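Local coordinates for homoprotocatechuate 2,3-dioxygenase (Brevibacterium fuscum, PDB 4Z6M), which probably cleaves the aromatic ring of homoprotocatechuate with dioxygen at an iron(II) held by a facial triad of two histidines and one carboxylate, at residues 4-16 and 164-176. The protein carries 1 engineered substitution. Residues are numbered along the deposited sequence; the frame is centred on the assembly and turned at random.
Sequences EIPKPVAPAPDIL and PRGRKYLEDLGFR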
# COMPACT_ATOMS: atom_id res chain seq x y z
N GLU A 4 -46.33 11.82 -1.00
CA GLU A 4 -45.29 12.28 -1.97
C GLU A 4 -44.92 13.73 -1.69
O GLU A 4 -45.80 14.56 -1.43
CB GLU A 4 -45.77 12.12 -3.42
CG GLU A 4 -44.72 12.38 -4.48
CD GLU A 4 -45.31 12.82 -5.82
OE1 GLU A 4 -45.95 13.90 -5.88
OE2 GLU A 4 -45.14 12.08 -6.80
N ILE A 5 -43.63 14.02 -1.71
CA ILE A 5 -43.15 15.38 -1.59
C ILE A 5 -43.20 16.01 -2.98
O ILE A 5 -42.59 15.48 -3.91
CB ILE A 5 -41.71 15.41 -1.00
CG1 ILE A 5 -41.71 14.78 0.41
CG2 ILE A 5 -41.17 16.84 -0.98
CD1 ILE A 5 -40.37 14.31 0.94
N PRO A 6 -43.93 17.13 -3.15
CA PRO A 6 -44.08 17.64 -4.51
C PRO A 6 -42.80 18.26 -5.05
O PRO A 6 -41.96 18.73 -4.28
CB PRO A 6 -45.17 18.71 -4.38
CG PRO A 6 -45.04 19.17 -2.96
CD PRO A 6 -44.67 17.94 -2.18
N LYS A 7 -42.65 18.26 -6.37
CA LYS A 7 -41.56 18.96 -7.04
C LYS A 7 -41.90 20.44 -7.15
O LYS A 7 -42.88 20.79 -7.83
CB LYS A 7 -41.34 18.38 -8.43
CG LYS A 7 -40.19 19.02 -9.18
CD LYS A 7 -39.98 18.39 -10.55
CE LYS A 7 -39.00 19.21 -11.36
NZ LYS A 7 -38.64 18.58 -12.66
N PRO A 8 -41.09 21.32 -6.54
CA PRO A 8 -41.37 22.75 -6.68
C PRO A 8 -41.33 23.25 -8.12
O PRO A 8 -40.63 22.69 -8.96
CB PRO A 8 -40.29 23.41 -5.83
CG PRO A 8 -39.91 22.36 -4.83
CD PRO A 8 -39.98 21.07 -5.60
N VAL A 9 -42.07 24.32 -8.39
CA VAL A 9 -41.84 25.08 -9.62
C VAL A 9 -40.48 25.80 -9.56
O VAL A 9 -39.78 25.88 -10.55
CB VAL A 9 -43.00 26.06 -9.89
CG1 VAL A 9 -42.71 26.96 -11.09
CG2 VAL A 9 -44.27 25.26 -10.12
N ALA A 10 -40.13 26.33 -8.39
CA ALA A 10 -38.87 27.05 -8.21
C ALA A 10 -37.67 26.13 -8.52
O ALA A 10 -37.70 24.97 -8.14
CB ALA A 10 -38.79 27.54 -6.78
N PRO A 11 -36.63 26.65 -9.19
CA PRO A 11 -35.49 25.77 -9.52
C PRO A 11 -34.68 25.35 -8.30
O PRO A 11 -34.53 26.12 -7.35
CB PRO A 11 -34.63 26.65 -10.42
CG PRO A 11 -34.92 28.04 -9.96
CD PRO A 11 -36.41 28.02 -9.71
N ALA A 12 -34.15 24.14 -8.32
CA ALA A 12 -33.29 23.68 -7.23
C ALA A 12 -31.99 24.49 -7.22
O ALA A 12 -31.48 24.88 -8.28
CB ALA A 12 -32.98 22.19 -7.37
N PRO A 13 -31.43 24.71 -6.03
CA PRO A 13 -30.08 25.26 -5.95
C PRO A 13 -29.10 24.26 -6.55
O PRO A 13 -29.32 23.06 -6.44
CB PRO A 13 -29.84 25.38 -4.44
CG PRO A 13 -30.68 24.30 -3.86
CD PRO A 13 -31.94 24.35 -4.69
N ASP A 14 -28.06 24.76 -7.19
CA ASP A 14 -26.99 23.95 -7.75
C ASP A 14 -26.06 23.58 -6.62
O ASP A 14 -25.21 24.38 -6.20
CB ASP A 14 -26.25 24.72 -8.86
CG ASP A 14 -25.16 23.91 -9.52
OD1 ASP A 14 -24.85 22.82 -8.99
OD2 ASP A 14 -24.58 24.37 -10.54
N ILE A 15 -26.20 22.34 -6.15
CA ILE A 15 -25.40 21.84 -5.05
C ILE A 15 -24.09 21.26 -5.60
O ILE A 15 -24.11 20.40 -6.50
CB ILE A 15 -26.17 20.78 -4.25
CG1 ILE A 15 -27.42 21.40 -3.60
CG2 ILE A 15 -25.27 20.10 -3.22
CD1 ILE A 15 -28.49 20.36 -3.28
N LEU A 16 -22.97 21.68 -5.02
CA LEU A 16 -21.66 21.14 -5.41
C LEU A 16 -21.35 19.79 -4.76
O LEU A 16 -20.87 18.86 -5.44
CB LEU A 16 -20.57 22.13 -5.04
CG LEU A 16 -20.60 23.51 -5.68
CD1 LEU A 16 -19.63 24.43 -4.96
CD2 LEU A 16 -20.29 23.38 -7.17
N PRO A 164 -38.19 5.41 -0.54
CA PRO A 164 -38.64 5.97 -1.80
C PRO A 164 -39.11 7.42 -1.71
O PRO A 164 -38.85 8.22 -2.62
CB PRO A 164 -39.77 5.03 -2.22
CG PRO A 164 -39.36 3.72 -1.60
CD PRO A 164 -38.82 4.11 -0.26
N ARG A 165 -39.79 7.77 -0.62
CA ARG A 165 -40.26 9.14 -0.45
C ARG A 165 -39.09 10.11 -0.37
O ARG A 165 -39.10 11.17 -1.03
CB ARG A 165 -41.11 9.25 0.82
CG ARG A 165 -41.66 10.64 1.09
CD ARG A 165 -42.56 10.61 2.31
NE ARG A 165 -43.23 11.90 2.50
CZ ARG A 165 -42.91 12.82 3.40
NH1 ARG A 165 -41.93 12.63 4.28
NH2 ARG A 165 -43.60 13.96 3.44
N GLY A 166 -38.08 9.75 0.40
CA GLY A 166 -36.88 10.58 0.50
C GLY A 166 -36.09 10.64 -0.78
O GLY A 166 -35.57 11.69 -1.14
N ARG A 167 -35.98 9.50 -1.46
CA ARG A 167 -35.26 9.44 -2.74
C ARG A 167 -35.84 10.40 -3.78
O ARG A 167 -35.10 11.12 -4.42
CB ARG A 167 -35.24 8.01 -3.27
CG ARG A 167 -34.71 7.87 -4.69
CD ARG A 167 -35.08 6.49 -5.17
NE ARG A 167 -34.56 6.18 -6.49
CZ ARG A 167 -34.09 4.98 -6.82
NH1 ARG A 167 -34.03 3.99 -5.92
NH2 ARG A 167 -33.63 4.77 -8.03
N LYS A 168 -37.15 10.40 -3.94
CA LYS A 168 -37.80 11.29 -4.90
C LYS A 168 -37.50 12.76 -4.59
O LYS A 168 -37.16 13.53 -5.50
CB LYS A 168 -39.30 11.03 -4.92
CG LYS A 168 -40.00 11.69 -6.08
CD LYS A 168 -40.55 13.05 -5.73
CE LYS A 168 -41.69 13.41 -6.67
NZ LYS A 168 -41.90 14.87 -6.60
N TYR A 169 -37.58 13.12 -3.32
CA TYR A 169 -37.29 14.48 -2.89
C TYR A 169 -35.84 14.88 -3.20
O TYR A 169 -35.59 15.94 -3.75
CB TYR A 169 -37.65 14.65 -1.40
CG TYR A 169 -36.76 15.59 -0.61
CD1 TYR A 169 -36.81 16.96 -0.81
CD2 TYR A 169 -35.87 15.09 0.31
CE1 TYR A 169 -35.99 17.82 -0.09
CE2 TYR A 169 -35.04 15.94 1.04
CZ TYR A 169 -35.12 17.30 0.83
OH TYR A 169 -34.32 18.14 1.55
N LEU A 170 -34.90 13.99 -2.91
CA LEU A 170 -33.49 14.27 -3.19
C LEU A 170 -33.21 14.31 -4.68
O LEU A 170 -32.38 15.10 -5.12
CB LEU A 170 -32.56 13.30 -2.46
CG LEU A 170 -32.50 13.47 -0.94
CD1 LEU A 170 -31.70 12.36 -0.30
CD2 LEU A 170 -31.94 14.82 -0.51
N GLU A 171 -33.91 13.49 -5.47
CA GLU A 171 -33.75 13.59 -6.92
C GLU A 171 -34.24 14.91 -7.48
O GLU A 171 -33.58 15.51 -8.34
CB GLU A 171 -34.47 12.42 -7.61
CG GLU A 171 -33.77 11.08 -7.41
CD GLU A 171 -34.56 9.94 -8.00
OE1 GLU A 171 -35.82 9.95 -7.93
OE2 GLU A 171 -33.94 9.05 -8.57
N ASP A 172 -35.37 15.38 -6.97
CA ASP A 172 -35.90 16.68 -7.41
C ASP A 172 -34.91 17.78 -7.06
O ASP A 172 -34.74 18.75 -7.78
CB ASP A 172 -37.25 16.96 -6.73
CG ASP A 172 -38.40 16.14 -7.33
OD1 ASP A 172 -38.28 15.61 -8.44
OD2 ASP A 172 -39.46 16.07 -6.68
N LEU A 173 -34.24 17.60 -5.93
CA LEU A 173 -33.22 18.55 -5.47
C LEU A 173 -31.92 18.50 -6.27
O LEU A 173 -31.05 19.37 -6.11
CB LEU A 173 -32.97 18.29 -3.99
CG LEU A 173 -32.09 19.21 -3.16
CD1 LEU A 173 -32.61 20.64 -3.20
CD2 LEU A 173 -32.03 18.65 -1.75
N GLY A 174 -31.79 17.48 -7.11
CA GLY A 174 -30.70 17.36 -8.07
C GLY A 174 -29.73 16.23 -7.78
O GLY A 174 -28.80 15.98 -8.57
N PHE A 175 -29.91 15.51 -6.68
CA PHE A 175 -29.04 14.35 -6.40
C PHE A 175 -29.39 13.22 -7.37
O PHE A 175 -30.56 13.05 -7.71
CB PHE A 175 -29.19 13.85 -4.97
CG PHE A 175 -28.63 14.80 -3.93
CD1 PHE A 175 -29.37 15.87 -3.49
CD2 PHE A 175 -27.39 14.57 -3.35
CE1 PHE A 175 -28.86 16.74 -2.53
CE2 PHE A 175 -26.90 15.42 -2.37
CZ PHE A 175 -27.63 16.51 -1.96
N ARG A 176 -28.39 12.48 -7.82
CA ARG A 176 -28.59 11.38 -8.76
C ARG A 176 -28.29 10.07 -8.05
O ARG A 176 -27.21 9.90 -7.46
CB ARG A 176 -27.65 11.57 -9.97
CG ARG A 176 -27.75 12.95 -10.66
CD ARG A 176 -26.49 13.82 -10.47
NE ARG A 176 -26.44 15.00 -11.35
CZ ARG A 176 -25.49 15.95 -11.34
NH1 ARG A 176 -24.47 15.91 -10.47
NH2 ARG A 176 -25.56 16.97 -12.20
O HOH W 1 -45.52 15.54 1.50
O HOH W 2 -43.96 15.36 -8.18
O HOH W 3 -41.50 11.99 -2.26
O HOH W 4 -39.51 17.15 -4.23
O HOH W 5 -28.78 20.54 -7.11
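I5 and K168 join the N-terminal arm to the helix 163-172, in the second glyoxalase-type (vicinal oxygen chelate) module of this extradiol-type dioxygenase; the arm passes along that helix before entering strand 15-25. K168 NZ donates to I5 O at 2.8 Å, in the carbonyl plane with a C=O...N angle of 158°. K168 NZ also forms a 2.7 Å salt bridge with D172 OD2 one turn on, which accepts through its syn lone pair. With a bonded water as well, three partners fix the ammonium; the bend at chi2 (-93°) swings the chain along the helix towards D172. K7 CB lies 3.5 Å from D172 OD2, the alkyl chain crossing the carboxylate obliquely. The I5 side chain runs at about a right angle to R165, with CG1 over one guanidinium face, offset toward its rim, while CD1 packs on Y169 CB at 3.6 Å. Y169 OH hydrogen-bonds D120 and Y94. Where the helix closes in a Schellman motif at G174, A12 CB rests on L173 O, and I15 CD1 sits against L173 CG (3.8 Å) and F175 CE1 (3.7 Å). Beside them one water donates to both P13 O and L173 O, each at 2.7 Å.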